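Local coordinates for protein inositol-3-phosphate synthase (Caenorhabditis elegans, PDB 1VKO) that belongs to the inositol-3-phosphate synthase family, contains a Rossmann-type fold and binds nicotinamide-adenine-dinucleotide, at residues Val146-Pro151 with Thr455-Arg460; Tyr296-Pro301 with Gly321-Lys326; Tyr449-Leu454 with Ser480-Ala485. All blocks are in the same frame, centred on the assembly; numbering follows the deposited sequence.

In the fold
Helix 440-458 carries interactions 1 and 3 and packs on interaction 2. The centres of interactions 1 and 3 lie about 13 Å apart. The loop 146-151 packs on it in interaction 1, and Leu482 and Leu483 pack on it in interaction 3. Interaction 2, at the edge of the parallel sheet, is centred about 8 Å from interaction 3 and about 18 Å from interaction 1. It touches interaction 1 through Ile297 and Thr455. Interactions 2 and 3 meet the ligands directly: Ser300 bonds to NAD, and Lys484 bonds to pyrophosphate. A probable hydrogen bond, Phe325 O to Lys484 NZ, ties them. Interaction 1 joins the C-terminal end of the helix to a loop.

Interaction 1: Val146-Pro151 with Thr455-Arg460; sequences VPILSP and TELASR
Arg460 bends at chi3 (-74°), which places NE on the side of Glu456, and the guanidinium lies between that carboxylate and Pro147 O. Glu456 has CG anti to its backbone N (chi1 -165°), and the bend at chi2 turns its carboxylate to Arg460. The end of the guanidinium grips Pro147 O with two nitrogens. Arg460 NH2 lies 2.9 Å from Pro147 O and donates at 144°. Arg460 NH1 lies 3.0 Å from the same Pro147 O. Both donors reach this carbonyl from one face of its plane, while the oxygen stays close to the guanidinium plane. The other edge of the group, NE and NH2, meets Glu456 side-on. Arg460 NH2 forms a salt bridge with Glu456 OE1 at 2.9 Å, using the syn lone pair. Arg460 NE lies 3.1 Å from Glu456 OE2.

Apolar groups flank this network. Leu149 CD1 rests on Glu456 CB at 3.8 Å, the two side chains crossing at about a right angle. Leu457 CD1 meets Val146 CG2 at 3.7 Å; CD2 packs on Ile148 CG2 at 4.0 Å and also faces Val146 CG2. Val146 also packs on helix 498-513.

Arg460 NH1 also donates to Val71 O, and Glu456 OE2 accepts from Arg75 N. Bonds at both edges should fix the rotation of the guanidinium. The nearby carboxylate probably offsets the buried positive charge while the loop carbonyl is held.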
loop_
_atom_site.group_PDB
_atom_site.type_symbol
_atom_site.label_atom_id
_atom_site.label_comp_id
_atom_site.label_asym_id
_atom_site.label_seq_id
_atom_site.Cartn_x
_atom_site.Cartn_y
_atom_site.Cartn_z
ATOM N N VAL A 146 -40.243 4.571 -7.148
ATOM C CA VAL A 146 -41.004 5.206 -8.229
ATOM C C VAL A 146 -40.494 4.651 -9.567
ATOM O O VAL A 146 -39.313 4.372 -9.706
ATOM C CB VAL A 146 -41.045 6.776 -8.188
ATOM C CG1 VAL A 146 -41.752 7.278 -6.945
ATOM C CG2 VAL A 146 -39.691 7.384 -8.265
ATOM N N PRO A 147 -41.400 4.388 -10.504
ATOM C CA PRO A 147 -41.011 3.828 -11.799
ATOM C C PRO A 147 -39.981 4.700 -12.510
ATOM O O PRO A 147 -40.158 5.920 -12.616
ATOM C CB PRO A 147 -42.342 3.774 -12.581
ATOM C CG PRO A 147 -43.423 3.708 -11.507
ATOM C CD PRO A 147 -42.864 4.537 -10.370
ATOM N N ILE A 148 -38.888 4.080 -12.961
ATOM C CA ILE A 148 -37.819 4.802 -13.668
ATOM C C ILE A 148 -37.371 3.993 -14.873
ATOM O O ILE A 148 -37.673 2.826 -14.958
ATOM C CB ILE A 148 -36.609 5.098 -12.748
ATOM C CG1 ILE A 148 -36.054 3.800 -12.138
ATOM C CG2 ILE A 148 -36.976 6.131 -11.688
ATOM C CD1 ILE A 148 -34.770 3.939 -11.358
ATOM N N LEU A 149 -36.658 4.614 -15.807
ATOM C CA LEU A 149 -36.127 3.881 -16.956
ATOM C C LEU A 149 -35.144 2.770 -16.571
ATOM O O LEU A 149 -34.529 2.802 -15.505
ATOM C CB LEU A 149 -35.418 4.844 -17.899
ATOM C CG LEU A 149 -36.213 5.987 -18.503
ATOM C CD1 LEU A 149 -35.239 7.074 -18.902
ATOM C CD2 LEU A 149 -37.032 5.466 -19.702
ATOM N N SER A 150 -35.031 1.770 -17.442
ATOM C CA SER A 150 -33.883 0.881 -17.441
ATOM C C SER A 150 -32.995 1.381 -18.537
ATOM O O SER A 150 -33.503 1.900 -19.534
ATOM C CB SER A 150 -34.310 -0.538 -17.809
ATOM O OG SER A 150 -33.237 -1.252 -18.418
ATOM N N PRO A 151 -31.686 1.206 -18.426
ATOM C CA PRO A 151 -30.802 1.688 -19.490
ATOM C C PRO A 151 -31.097 0.980 -20.803
ATOM O O PRO A 151 -30.658 1.444 -21.843
ATOM C CB PRO A 151 -29.405 1.332 -18.980
ATOM C CG PRO A 151 -29.567 1.282 -17.466
ATOM C CD PRO A 151 -30.928 0.585 -17.318
ATOM N N THR A 455 -32.664 12.312 -14.365
ATOM C CA THR A 455 -33.163 13.506 -15.051
ATOM C C THR A 455 -34.577 13.309 -15.613
ATOM O O THR A 455 -35.451 14.139 -15.379
ATOM C CB THR A 455 -32.211 13.966 -16.152
ATOM O OG1 THR A 455 -30.973 14.379 -15.565
ATOM C CG2 THR A 455 -32.740 15.255 -16.798
ATOM N N GLU A 456 -34.783 12.212 -16.342
ATOM C CA GLU A 456 -36.099 11.887 -16.888
ATOM C C GLU A 456 -37.121 11.744 -15.770
ATOM O O GLU A 456 -38.280 12.130 -15.930
ATOM C CB GLU A 456 -36.051 10.600 -17.706
ATOM C CG GLU A 456 -37.259 10.372 -18.603
ATOM C CD GLU A 456 -38.491 9.920 -17.847
ATOM O OE1 GLU A 456 -38.349 9.054 -16.956
ATOM O OE2 GLU A 456 -39.612 10.417 -18.148
ATOM N N LEU A 457 -36.691 11.179 -14.642
ATOM C CA LEU A 457 -37.557 11.033 -13.492
ATOM C C LEU A 457 -37.912 12.414 -12.975
ATOM O O LEU A 457 -39.086 12.707 -12.765
ATOM C CB LEU A 457 -36.921 10.179 -12.388
ATOM C CG LEU A 457 -37.579 10.357 -11.002
ATOM C CD1 LEU A 457 -39.042 9.842 -10.985
ATOM C CD2 LEU A 457 -36.772 9.751 -9.889
ATOM N N ALA A 458 -36.920 13.275 -12.778
ATOM C CA ALA A 458 -37.224 14.616 -12.287
ATOM C C ALA A 458 -38.164 15.365 -13.260
ATOM O O ALA A 458 -38.979 16.220 -12.845
ATOM C CB ALA A 458 -35.943 15.397 -12.026
ATOM N N SER A 459 -38.060 15.034 -14.552
ATOM C CA SER A 459 -38.885 15.674 -15.560
ATOM C C SER A 459 -40.342 15.279 -15.356
ATOM O O SER A 459 -41.225 15.906 -15.937
ATOM C CB SER A 459 -38.401 15.350 -16.979
ATOM O OG SER A 459 -39.048 14.215 -17.521
ATOM N N ARG A 460 -40.575 14.262 -14.512
ATOM C CA ARG A 460 -41.914 13.729 -14.183
ATOM C C ARG A 460 -42.459 14.155 -12.825
ATOM O O ARG A 460 -43.566 13.784 -12.445
ATOM C CB ARG A 460 -41.944 12.195 -14.268
ATOM C CG ARG A 460 -42.136 11.688 -15.689
ATOM C CD ARG A 460 -42.313 10.164 -15.807
ATOM N NE ARG A 460 -41.050 9.454 -15.604
ATOM C CZ ARG A 460 -40.782 8.579 -14.634
ATOM N NH1 ARG A 460 -41.682 8.228 -13.724
ATOM N NH2 ARG A 460 -39.582 8.028 -14.592
#

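Interaction 2: Tyr296-Pro301 with Gly321-Lys326; sequences YINGSP and GGDDFK. With NAD (nicotinamide-adenine-dinucleotide), chain G.
At the edge of the parallel sheet of the Rossmann-type fold, Ile297 pairs with Gly321. Helix 307-316 links the two strands, a beta-alpha-beta crossover. Asn298 N donates to Gly321 O at 2.8 Å, and Gly321 N donates to Tyr296 O at 2.9 Å. Beyond the sheet the peptide before Asp323 is cis, and the two segments stay bonded after it. Asp324 N bonds to Asn298 O at 3.2 Å. Phe325 N bonds to Gly299 O at 3.1 Å from above the carbonyl plane.

The Asn298 side chain bridges both segments. Its OD1 accepts from Ser300 N, an Asx turn. Asn298 ND2 makes a weak bond to Asp323 OD1 at 2.7 Å, with amide and carboxylate planes 57° apart, and also donates to Gln302 O. Gly299 CA lies over the face of the Phe325 ring, 3.9 Å from its centroid, a CH-pi contact. Ser300 OG is hydrogen-bonded to NAD O3D at 3.0 Å, so the turn lines the NAD pocket. Asp324 OD1 forms a salt bridge with Lys373.

Strand 242-247 pairs with Ile297 as the next strand of the sheet. Helix 281-291 packs on Tyr296, and helix 440-458 covers Ile297 and Phe325.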
loop_
_atom_site.group_PDB
_atom_site.type_symbol
_atom_site.label_atom_id
_atom_site.label_comp_id
_atom_site.label_asym_id
_atom_site.label_seq_id
_atom_site.Cartn_x
_atom_site.Cartn_y
_atom_site.Cartn_z
ATOM N N TYR A 296 -29.545 19.167 -20.196
ATOM C CA TYR A 296 -28.132 19.125 -20.444
ATOM C C TYR A 296 -27.324 18.781 -19.189
ATOM O O TYR A 296 -27.421 19.494 -18.145
ATOM C CB TYR A 296 -27.663 20.447 -21.073
ATOM C CG TYR A 296 -26.219 20.373 -21.521
ATOM C CD1 TYR A 296 -25.862 19.813 -22.748
ATOM C CD2 TYR A 296 -25.218 20.820 -20.701
ATOM C CE1 TYR A 296 -24.517 19.736 -23.132
ATOM C CE2 TYR A 296 -23.899 20.714 -21.054
ATOM C CZ TYR A 296 -23.538 20.218 -22.259
ATOM O OH TYR A 296 -22.166 20.169 -22.578
ATOM N N ILE A 297 -26.548 17.688 -19.306
ATOM C CA ILE A 297 -25.590 17.228 -18.263
ATOM C C ILE A 297 -24.123 17.359 -18.658
ATOM O O ILE A 297 -23.712 16.895 -19.741
ATOM C CB ILE A 297 -25.846 15.732 -17.850
ATOM C CG1 ILE A 297 -27.343 15.423 -17.651
ATOM C CG2 ILE A 297 -24.971 15.326 -16.614
ATOM C CD1 ILE A 297 -28.028 16.258 -16.616
ATOM N N ASN A 298 -23.343 17.978 -17.767
ATOM C CA ASN A 298 -21.907 18.177 -17.933
ATOM C C ASN A 298 -21.109 17.187 -17.064
ATOM O O ASN A 298 -21.046 17.358 -15.834
ATOM C CB ASN A 298 -21.519 19.609 -17.527
ATOM C CG ASN A 298 -19.975 19.849 -17.549
ATOM O OD1 ASN A 298 -19.245 19.219 -18.312
ATOM N ND2 ASN A 298 -19.499 20.772 -16.715
ATOM N N GLY A 299 -20.504 16.190 -17.722
ATOM C CA GLY A 299 -19.765 15.108 -17.104
ATOM C C GLY A 299 -18.294 15.440 -16.909
ATOM O O GLY A 299 -17.536 14.651 -16.323
ATOM N N SER A 300 -17.889 16.626 -17.371
ATOM C CA SER A 300 -16.488 17.035 -17.337
ATOM C C SER A 300 -16.284 18.254 -16.417
ATOM O O SER A 300 -17.257 18.861 -15.940
ATOM C CB SER A 300 -15.980 17.342 -18.740
ATOM O OG SER A 300 -16.021 16.189 -19.558
ATOM N N PRO A 301 -15.022 18.550 -16.112
ATOM C CA PRO A 301 -14.671 19.634 -15.207
ATOM C C PRO A 301 -14.945 21.054 -15.701
ATOM O O PRO A 301 -15.067 21.926 -14.848
ATOM C CB PRO A 301 -13.149 19.469 -15.045
ATOM C CG PRO A 301 -12.907 18.088 -15.338
ATOM C CD PRO A 301 -13.834 17.782 -16.508
ATOM N N GLY A 321 -27.237 19.987 -15.286
ATOM C CA GLY A 321 -26.495 19.222 -14.264
ATOM C C GLY A 321 -24.978 19.206 -14.471
ATOM O O GLY A 321 -24.499 19.391 -15.581
ATOM N N GLY A 322 -24.227 18.995 -13.391
ATOM C CA GLY A 322 -22.753 18.950 -13.409
ATOM C C GLY A 322 -22.170 19.297 -12.047
ATOM O O GLY A 322 -22.912 19.570 -11.109
ATOM N N ASP A 323 -20.845 19.286 -11.908
ATOM C CA ASP A 323 -19.949 18.998 -12.992
ATOM C C ASP A 323 -19.050 17.848 -12.584
ATOM O O ASP A 323 -18.572 17.803 -11.432
ATOM C CB ASP A 323 -19.047 20.207 -13.226
ATOM C CG ASP A 323 -19.795 21.436 -13.630
ATOM O OD1 ASP A 323 -20.820 21.365 -14.391
ATOM O OD2 ASP A 323 -19.385 22.557 -13.292
ATOM N N ASP A 324 -18.800 16.944 -13.532
ATOM C CA ASP A 324 -17.655 16.017 -13.501
ATOM C C ASP A 324 -17.978 14.728 -12.744
ATOM O O ASP A 324 -18.183 14.758 -11.510
ATOM C CB ASP A 324 -16.415 16.724 -12.935
ATOM C CG ASP A 324 -15.099 16.048 -13.314
ATOM O OD1 ASP A 324 -15.045 15.276 -14.302
ATOM O OD2 ASP A 324 -14.042 16.277 -12.686
ATOM N N PHE A 325 -18.007 13.606 -13.485
ATOM C CA PHE A 325 -18.332 12.311 -12.918
ATOM C C PHE A 325 -17.546 12.087 -11.689
ATOM O O PHE A 325 -16.328 12.355 -11.630
ATOM C CB PHE A 325 -18.017 11.143 -13.866
ATOM C CG PHE A 325 -18.694 11.220 -15.216
ATOM C CD1 PHE A 325 -20.071 11.383 -15.322
ATOM C CD2 PHE A 325 -17.956 11.088 -16.385
ATOM C CE1 PHE A 325 -20.689 11.431 -16.598
ATOM C CE2 PHE A 325 -18.587 11.139 -17.655
ATOM C CZ PHE A 325 -19.934 11.314 -17.725
ATOM N N LYS A 326 -18.243 11.587 -10.687
ATOM C CA LYS A 326 -17.594 11.186 -9.476
ATOM C C LYS A 326 -17.527 9.682 -9.449
ATOM O O LYS A 326 -18.416 9.005 -8.902
ATOM C CB LYS A 326 -18.362 11.732 -8.304
ATOM C CG LYS A 326 -17.684 11.494 -7.043
ATOM C CD LYS A 326 -18.741 11.322 -5.988
ATOM C CE LYS A 326 -19.145 12.629 -5.401
ATOM N NZ LYS A 326 -20.035 12.413 -4.234
HETATM P PA NAD G . -12.052 9.762 -24.221
HETATM O O1A NAD G . -10.940 10.445 -24.861
HETATM O O2A NAD G . -11.912 8.315 -24.453
HETATM O O5B NAD G . -13.388 10.384 -24.808
HETATM C C5B NAD G . -13.385 11.661 -25.372
HETATM C C4B NAD G . -14.046 11.557 -26.734
HETATM O O4B NAD G . -14.647 12.798 -27.030
HETATM C C3B NAD G . -13.058 11.283 -27.832
HETATM O O3B NAD G . -13.764 10.446 -28.734
HETATM C C2B NAD G . -12.859 12.589 -28.547
HETATM O O2B NAD G . -12.877 12.251 -29.932
HETATM C C1B NAD G . -14.157 13.325 -28.228
HETATM N N9A NAD G . -14.194 14.810 -28.261
HETATM C C8A NAD G . -13.257 15.723 -27.884
HETATM N N7A NAD G . -13.748 16.959 -28.126
HETATM C C5A NAD G . -14.983 16.882 -28.657
HETATM C C6A NAD G . -15.911 17.829 -29.123
HETATM N N6A NAD G . -15.672 19.150 -29.153
HETATM N N1A NAD G . -17.098 17.384 -29.645
HETATM C C2A NAD G . -17.361 16.048 -29.742
HETATM N N3A NAD G . -16.431 15.151 -29.326
HETATM C C4A NAD G . -15.259 15.534 -28.777
HETATM O O3 NAD G . -12.152 10.110 -22.641
HETATM P PN NAD G . -13.202 9.345 -21.721
HETATM O O1N NAD G . -14.300 8.876 -22.607
HETATM O O2N NAD G . -12.456 8.365 -20.926
HETATM O O5D NAD G . -13.901 10.484 -20.802
HETATM C C5D NAD G . -14.382 11.688 -21.374
HETATM C C4D NAD G . -14.521 12.853 -20.375
HETATM O O4D NAD G . -15.171 12.421 -19.204
HETATM C C3D NAD G . -13.186 13.464 -19.932
HETATM O O3D NAD G . -13.332 14.855 -19.866
HETATM C C2D NAD G . -13.058 13.017 -18.498
HETATM O O2D NAD G . -12.363 13.910 -17.642
HETATM C C1D NAD G . -14.503 12.958 -18.084
HETATM N N1N NAD G . -14.528 12.151 -16.869
HETATM C C2N NAD G . -14.135 10.850 -16.910
HETATM C C3N NAD G . -14.141 10.118 -15.744
HETATM C C7N NAD G . -14.080 8.646 -15.904
HETATM O O7N NAD G . -13.909 8.189 -17.233
HETATM N N7N NAD G . -14.209 7.848 -14.836
HETATM C C4N NAD G . -14.560 10.689 -14.527
HETATM C C5N NAD G . -14.936 12.014 -14.505
HETATM C C6N NAD G . -14.909 12.755 -15.696
HETATM O O HOH W 1 -16.916 23.208 -13.358
#

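Interaction 3: Tyr449-Leu454 with Ser480-Ala485; sequences YDLAIL and SLLLKA. With POP (pyrophosphate 2-), chain H.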
loop_
_atom_site.group_PDB
_atom_site.type_symbol
_atom_site.label_atom_id
_atom_site.label_comp_id
_atom_site.label_asym_id
_atom_site.label_seq_id
_atom_site.Cartn_x
_atom_site.Cartn_y
_atom_site.Cartn_z
ATOM N N TYR A 449 -25.625 6.354 -17.114
ATOM C CA TYR A 449 -26.997 5.851 -17.116
ATOM C C TYR A 449 -27.757 6.470 -15.956
ATOM O O TYR A 449 -28.887 6.843 -16.132
ATOM C CB TYR A 449 -27.127 4.329 -17.049
ATOM C CG TYR A 449 -26.338 3.535 -18.030
ATOM C CD1 TYR A 449 -26.189 3.939 -19.343
ATOM C CD2 TYR A 449 -25.741 2.346 -17.632
ATOM C CE1 TYR A 449 -25.461 3.164 -20.255
ATOM C CE2 TYR A 449 -25.018 1.565 -18.519
ATOM C CZ TYR A 449 -24.889 1.978 -19.813
ATOM O OH TYR A 449 -24.115 1.236 -20.647
ATOM N N ASP A 450 -27.131 6.642 -14.791
ATOM C CA ASP A 450 -27.862 7.210 -13.667
ATOM C C ASP A 450 -28.238 8.665 -13.868
ATOM O O ASP A 450 -29.353 9.088 -13.478
ATOM C CB ASP A 450 -27.092 7.091 -12.368
ATOM C CG ASP A 450 -26.847 5.642 -11.941
ATOM O OD1 ASP A 450 -27.773 4.803 -12.086
ATOM O OD2 ASP A 450 -25.759 5.269 -11.418
ATOM N N LEU A 451 -27.322 9.459 -14.429
ATOM C CA LEU A 451 -27.621 10.891 -14.622
ATOM C C LEU A 451 -28.824 11.037 -15.579
ATOM O O LEU A 451 -29.801 11.738 -15.295
ATOM C CB LEU A 451 -26.394 11.655 -15.125
ATOM C CG LEU A 451 -25.199 11.818 -14.170
ATOM C CD1 LEU A 451 -23.921 11.931 -14.986
ATOM C CD2 LEU A 451 -25.349 13.016 -13.235
ATOM N N ALA A 452 -28.766 10.347 -16.706
ATOM C CA ALA A 452 -29.863 10.413 -17.644
ATOM C C ALA A 452 -31.146 10.026 -16.892
ATOM O O ALA A 452 -32.183 10.696 -17.025
ATOM C CB ALA A 452 -29.606 9.484 -18.839
ATOM N N ILE A 453 -31.060 8.980 -16.069
ATOM C CA ILE A 453 -32.254 8.306 -15.578
ATOM C C ILE A 453 -32.918 9.156 -14.496
ATOM O O ILE A 453 -34.136 9.335 -14.473
ATOM C CB ILE A 453 -31.919 6.850 -15.163
ATOM C CG1 ILE A 453 -31.790 5.979 -16.429
ATOM C CG2 ILE A 453 -32.961 6.258 -14.200
ATOM C CD1 ILE A 453 -31.282 4.583 -16.186
ATOM N N LEU A 454 -32.119 9.728 -13.622
ATOM C CA LEU A 454 -32.671 10.604 -12.614
ATOM C C LEU A 454 -33.215 11.891 -13.217
ATOM O O LEU A 454 -34.130 12.501 -12.646
ATOM C CB LEU A 454 -31.608 10.908 -11.556
ATOM C CG LEU A 454 -31.233 9.661 -10.784
ATOM C CD1 LEU A 454 -29.932 9.850 -10.089
ATOM C CD2 LEU A 454 -32.354 9.184 -9.814
ATOM N N SER A 480 -26.061 15.272 -7.480
ATOM C CA SER A 480 -24.781 15.479 -6.816
ATOM C C SER A 480 -23.997 14.242 -6.466
ATOM O O SER A 480 -22.774 14.266 -6.512
ATOM C CB SER A 480 -25.018 16.247 -5.519
ATOM O OG SER A 480 -25.382 17.536 -5.871
ATOM N N LEU A 481 -24.692 13.177 -6.071
ATOM C CA LEU A 481 -24.013 11.933 -5.692
ATOM C C LEU A 481 -23.215 11.375 -6.829
ATOM O O LEU A 481 -22.266 10.629 -6.603
ATOM C CB LEU A 481 -24.972 10.867 -5.119
ATOM C CG LEU A 481 -25.965 10.099 -5.979
ATOM C CD1 LEU A 481 -26.502 8.848 -5.211
ATOM C CD2 LEU A 481 -27.075 11.056 -6.332
ATOM N N LEU A 482 -23.603 11.745 -8.046
ATOM C CA LEU A 482 -22.922 11.271 -9.229
ATOM C C LEU A 482 -21.791 12.202 -9.676
ATOM O O LEU A 482 -21.052 11.877 -10.609
ATOM C CB LEU A 482 -23.928 11.060 -10.387
ATOM C CG LEU A 482 -24.919 9.886 -10.343
ATOM C CD1 LEU A 482 -24.416 8.771 -9.462
ATOM C CD2 LEU A 482 -26.285 10.306 -9.893
ATOM N N LEU A 483 -21.651 13.351 -9.010
ATOM C CA LEU A 483 -20.818 14.425 -9.554
ATOM C C LEU A 483 -19.838 14.979 -8.533
ATOM O O LEU A 483 -20.174 15.055 -7.348
ATOM C CB LEU A 483 -21.713 15.541 -10.110
ATOM C CG LEU A 483 -22.617 15.174 -11.303
ATOM C CD1 LEU A 483 -23.678 16.247 -11.486
ATOM C CD2 LEU A 483 -21.847 14.878 -12.626
ATOM N N LYS A 484 -18.652 15.376 -9.012
ATOM C CA LYS A 484 -17.532 15.772 -8.172
ATOM C C LYS A 484 -17.671 17.172 -7.683
ATOM O O LYS A 484 -17.328 17.462 -6.529
ATOM C CB LYS A 484 -16.236 15.766 -8.944
ATOM C CG LYS A 484 -15.501 14.486 -8.902
ATOM C CD LYS A 484 -14.049 14.741 -9.300
ATOM C CE LYS A 484 -13.474 13.464 -9.862
ATOM N NZ LYS A 484 -14.018 13.144 -11.226
ATOM N N ALA A 485 -18.157 18.022 -8.596
ATOM C CA ALA A 485 -18.193 19.467 -8.433
ATOM C C ALA A 485 -19.595 19.946 -8.743
ATOM O O ALA A 485 -19.863 20.588 -9.776
ATOM C CB ALA A 485 -17.181 20.123 -9.342
HETATM P P1 POP H . -12.329 10.036 -9.617
HETATM O O1 POP H . -13.640 9.704 -8.918
HETATM O O2 POP H . -11.512 8.779 -9.797
HETATM O O3 POP H . -11.540 11.016 -8.762
HETATM O O POP H . -12.654 10.640 -11.099
HETATM P P2 POP H . -11.570 11.125 -12.218
HETATM O O4 POP H . -11.430 10.008 -13.248
HETATM O O5 POP H . -12.079 12.412 -12.852
HETATM O O6 POP H . -10.154 11.411 -11.706
#
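Lys484 NZ binds pyrophosphate twice, at 2.6 Å from POP O5 and 2.9 Å from POP O. A bend at chi4 (72°) places NZ there, and a probable further hydrogen bond runs from it to Phe325 O.

The residues just before it pack on helix 440-458 through leucines. Leu451 CD2 touches Leu482 CB at 3.7 Å, as the two side chains slide past each other in opposite directions. The same methyl, Leu451 CD2, sits 4.0 Å from Leu483 CG and equally close to both of its end methyls, so it nestles at the fork of that leucine. Leu482 CD2 meets Leu454 CD1 at 3.7 Å and also approaches Asp450 CB. Asp450 thus lends its CB to the apolar contact, while its carboxylate turns to Ser119 OG, Thr121 OG1 and Val120 N.

Helix 498-513 covers Leu454 and Leu481, and helix 120-123 also packs on both. Helix 367-378 borders Lys484. Backbone bonds from Leu482 to Lys326 and from Lys484 to Asp324 tie this segment to the loop after strand 320-321.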